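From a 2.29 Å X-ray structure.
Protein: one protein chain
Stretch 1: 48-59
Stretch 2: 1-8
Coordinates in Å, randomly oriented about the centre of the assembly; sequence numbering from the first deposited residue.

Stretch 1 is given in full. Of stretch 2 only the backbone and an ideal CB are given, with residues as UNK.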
# COMPACT_ATOMS: atom_id res chain seq x y z
N ARG A 48 -19.00 -13.62 2.32
CA ARG A 48 -18.48 -12.31 2.65
C ARG A 48 -17.80 -12.26 4.00
O ARG A 48 -18.24 -12.89 4.95
CB ARG A 48 -19.60 -11.29 2.50
CG ARG A 48 -20.43 -10.97 3.70
CD ARG A 48 -21.75 -10.74 3.17
NE ARG A 48 -22.80 -10.31 4.06
CZ ARG A 48 -24.09 -10.51 3.80
NH1 ARG A 48 -24.40 -11.23 2.73
NH2 ARG A 48 -25.04 -10.18 4.69
N LEU A 49 -16.68 -11.54 4.06
CA LEU A 49 -15.89 -11.49 5.27
C LEU A 49 -16.59 -10.65 6.33
O LEU A 49 -16.98 -9.51 6.07
CB LEU A 49 -14.49 -10.93 4.97
CG LEU A 49 -13.74 -11.76 3.93
CD1 LEU A 49 -12.46 -11.07 3.48
CD2 LEU A 49 -13.44 -13.15 4.47
N ALA A 50 -16.79 -11.24 7.50
CA ALA A 50 -17.22 -10.50 8.67
C ALA A 50 -16.09 -9.55 8.98
O ALA A 50 -14.93 -9.89 8.81
CB ALA A 50 -17.45 -11.44 9.82
N ASP A 51 -16.40 -8.34 9.43
CA ASP A 51 -15.33 -7.37 9.68
C ASP A 51 -14.55 -7.64 10.96
O ASP A 51 -13.40 -7.24 11.07
CB ASP A 51 -15.83 -5.93 9.58
CG ASP A 51 -16.40 -5.62 8.21
OD1 ASP A 51 -16.31 -6.50 7.33
OD2 ASP A 51 -16.91 -4.50 7.99
N GLU A 52 -15.16 -8.37 11.89
CA GLU A 52 -14.42 -8.88 13.04
C GLU A 52 -13.33 -9.83 12.55
O GLU A 52 -12.26 -9.91 13.15
CB GLU A 52 -15.33 -9.57 14.06
CG GLU A 52 -16.38 -10.53 13.49
CD GLU A 52 -17.64 -9.82 13.00
OE1 GLU A 52 -17.51 -8.77 12.33
OE2 GLU A 52 -18.75 -10.30 13.30
N ASP A 53 -13.61 -10.53 11.45
CA ASP A 53 -12.62 -11.40 10.82
C ASP A 53 -11.51 -10.57 10.20
O ASP A 53 -10.33 -10.91 10.31
CB ASP A 53 -13.28 -12.22 9.70
CG ASP A 53 -14.11 -13.37 10.23
OD1 ASP A 53 -13.85 -13.83 11.36
OD2 ASP A 53 -15.04 -13.80 9.51
N ILE A 54 -11.89 -9.48 9.54
CA ILE A 54 -10.95 -8.61 8.85
C ILE A 54 -10.09 -7.82 9.84
O ILE A 54 -8.92 -7.56 9.59
CB ILE A 54 -11.69 -7.63 7.90
CG1 ILE A 54 -12.50 -8.41 6.86
CG2 ILE A 54 -10.72 -6.69 7.20
CD1 ILE A 54 -13.24 -7.53 5.87
N ARG A 55 -10.69 -7.47 10.97
CA ARG A 55 -10.02 -6.65 11.98
C ARG A 55 -9.10 -7.48 12.90
O ARG A 55 -8.24 -6.93 13.58
CB ARG A 55 -11.07 -5.86 12.78
CG ARG A 55 -11.84 -4.79 12.01
CD ARG A 55 -12.79 -4.03 12.93
NE ARG A 55 -13.56 -3.02 12.21
CZ ARG A 55 -13.11 -1.80 11.91
NH1 ARG A 55 -11.89 -1.43 12.29
NH2 ARG A 55 -13.88 -0.96 11.24
N ARG A 56 -9.27 -8.79 12.89
CA ARG A 56 -8.40 -9.65 13.69
C ARG A 56 -7.49 -10.49 12.80
O ARG A 56 -6.68 -11.28 13.30
CB ARG A 56 -9.22 -10.56 14.60
CG ARG A 56 -9.89 -11.70 13.87
CD ARG A 56 -10.78 -12.50 14.80
NE ARG A 56 -11.51 -13.52 14.06
CZ ARG A 56 -11.01 -14.71 13.75
NH1 ARG A 56 -9.77 -15.02 14.11
NH2 ARG A 56 -11.74 -15.58 13.07
N ALA A 57 -7.63 -10.33 11.49
CA ALA A 57 -6.74 -10.99 10.55
C ALA A 57 -5.36 -10.34 10.62
O ALA A 57 -5.25 -9.12 10.77
CB ALA A 57 -7.30 -10.90 9.14
N ASP A 58 -4.32 -11.15 10.51
CA ASP A 58 -2.96 -10.64 10.56
C ASP A 58 -2.54 -10.06 9.22
O ASP A 58 -1.65 -9.21 9.15
CB ASP A 58 -1.99 -11.74 11.01
CG ASP A 58 -2.32 -12.27 12.39
OD1 ASP A 58 -1.83 -11.70 13.38
OD2 ASP A 58 -3.06 -13.28 12.48
N VAL A 59 -3.19 -10.53 8.16
CA VAL A 59 -2.90 -10.07 6.80
C VAL A 59 -4.02 -10.48 5.85
O VAL A 59 -4.66 -11.51 6.05
CB VAL A 59 -1.53 -10.62 6.30
CG1 VAL A 59 -1.54 -12.13 6.28
CG2 VAL A 59 -1.17 -10.05 4.93
N UNK A 1 -0.87 -20.67 13.20
CA UNK A 1 -1.62 -19.89 14.18
C UNK A 1 -1.89 -18.48 13.65
O UNK A 1 -2.54 -17.67 14.31
CB UNK A 1 -0.86 -19.82 15.51
N UNK A 2 -1.37 -18.19 12.46
CA UNK A 2 -1.62 -16.92 11.80
C UNK A 2 -2.96 -16.99 11.07
O UNK A 2 -3.39 -18.06 10.64
CB UNK A 2 -0.49 -16.57 10.83
N UNK A 3 -3.63 -15.85 10.94
CA UNK A 3 -4.96 -15.82 10.35
C UNK A 3 -5.06 -14.89 9.14
O UNK A 3 -4.78 -13.70 9.23
CB UNK A 3 -5.98 -15.39 11.41
N UNK A 4 -5.47 -15.46 8.01
CA UNK A 4 -5.51 -14.75 6.74
C UNK A 4 -6.95 -14.61 6.25
O UNK A 4 -7.73 -15.56 6.31
CB UNK A 4 -4.66 -15.47 5.70
N UNK A 5 -7.31 -13.43 5.76
CA UNK A 5 -8.57 -13.26 5.05
C UNK A 5 -8.27 -13.01 3.58
O UNK A 5 -7.24 -12.42 3.24
CB UNK A 5 -9.39 -12.11 5.64
N UNK A 6 -9.15 -13.47 2.70
CA UNK A 6 -8.87 -13.38 1.27
C UNK A 6 -10.10 -13.07 0.43
O UNK A 6 -11.22 -13.42 0.79
CB UNK A 6 -8.25 -14.69 0.79
N UNK A 7 -9.86 -12.40 -0.69
CA UNK A 7 -10.91 -12.14 -1.66
C UNK A 7 -10.41 -12.48 -3.06
O UNK A 7 -9.41 -11.94 -3.53
CB UNK A 7 -11.37 -10.68 -1.59
N UNK A 8 -11.10 -13.41 -3.71
CA UNK A 8 -10.79 -13.76 -5.09
C UNK A 8 -11.88 -13.20 -5.99
O UNK A 8 -13.07 -13.36 -5.71
CB UNK A 8 -10.66 -15.27 -5.26

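Position 1 has nothing of stretch 1 within 5.5 Å of its ideal CB, so the contact sets no preference. The deposited residue is Met-1, as selenomethionine; its CA-to-CB bond points sideways, the end of the chain leads off from stretch 1, and the residue is poorly ordered.

At position 2 CA-to-CB points sideways, and the ideal CB lies 4.5 Å from OD2 of Asp-58. Many side chains could be accommodated, small or polar ones among them. Ala-2 is found; its closest approach is by backbone C, 4.0 Å from OD2 of Asp-58.

Position 3 has extended backbone angles, and its main chain is held at both ends by one residue: its N donates to OD2 of Asp-58 (3.0 Å), and its O accepts from N of Asp-58 (2.9 Å). Any residue but proline could supply that pair. The ideal CB, pointing sideways, lies 3.8 Å from OD2 of Asp-58 and 4.6 Å from CA of Ala-57. Beyond it the guanidinium of Arg-56, tied by NH2 to OD1 of Asp-53 (3.2 Å) in a salt bridge, offers a flat cationic surface. A long side chain could reach it, and an aromatic ring suits it best. The residue is Tyr-3. With chi1 t, its ring runs along the helix, and the guanidinium lies flat on it, planes at 4° and centres 4.2 Å apart, an off-centre cation-pi contact. O of Asp-53 sits at the ring edge, 3.4 Å from CE2 of Tyr-3, while CB of Ala-57 packs 3.9 Å from CD2 of Tyr-3.

Position 4 pairs with Val-59 in a parallel bridge, their side chains on the same face of the sheet. The ideal CB is 4.0 Å from O of Val-59, with CG1 of Val-59 4.6 Å from that ideal CB, so a branched aliphatic residue fits. Leu-4 brings its CD1 to 3.6 Å from CG1 of Val-59; its CA also makes a CA-H...O contact with O of Val-59 (3.4 Å).

Position 5 points toward stretch 1, and its N donates to O of Val-59 (3.3 Å). Its ideal CB is 3.9 Å from CD1 of Leu-49 and 4.3 Å from CB of Ala-57, an apolar setting that suits valine, isoleucine or another compact aliphatic. Val-5, chi1 m, places CG1 3.7 Å from CB of Ala-57 and 3.6 Å from O of Asp-53, bridging loop and helix.

Position 6 points away, leaving its side chain unconstrained here; it is Ala-6.

Position 7 points sideways, its ideal CB 5.2 Å from CD1 of Leu-49. An aliphatic branch can close that gap, and CG2 of Val-7 does, at 3.9 Å from the same CD1 of Leu-49.

Position 8 is out of reach. Thr-8 hydrogen-bonds through OG1 elsewhere in the structure.

Stretch 2 1-8: MAYLVAVT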
# COMPACT_ATOMS: atom_id res chain seq x y z
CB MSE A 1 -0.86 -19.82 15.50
CG MSE A 1 0.42 -19.01 15.44
SE MSE A 1 1.56 -19.27 17.01
CE MSE A 1 2.53 -20.85 16.40
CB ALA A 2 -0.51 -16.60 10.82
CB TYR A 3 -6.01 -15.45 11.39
CG TYR A 3 -7.42 -15.41 10.85
CD1 TYR A 3 -7.98 -16.52 10.24
CD2 TYR A 3 -8.18 -14.26 10.94
CE1 TYR A 3 -9.27 -16.49 9.73
CE2 TYR A 3 -9.47 -14.21 10.44
CZ TYR A 3 -10.01 -15.33 9.84
OH TYR A 3 -11.29 -15.29 9.34
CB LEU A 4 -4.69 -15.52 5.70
CG LEU A 4 -4.67 -15.05 4.24
CD1 LEU A 4 -3.58 -14.03 4.01
CD2 LEU A 4 -4.51 -16.24 3.31
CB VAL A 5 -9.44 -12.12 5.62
CG1 VAL A 5 -9.88 -12.45 7.04
CG2 VAL A 5 -8.70 -10.80 5.58
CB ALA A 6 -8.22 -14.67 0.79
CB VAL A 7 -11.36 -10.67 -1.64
CG1 VAL A 7 -12.39 -10.43 -2.73
CG2 VAL A 7 -11.94 -10.30 -0.28
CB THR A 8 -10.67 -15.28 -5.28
OG1 THR A 8 -11.91 -15.90 -4.91
CG2 THR A 8 -9.56 -15.84 -4.42
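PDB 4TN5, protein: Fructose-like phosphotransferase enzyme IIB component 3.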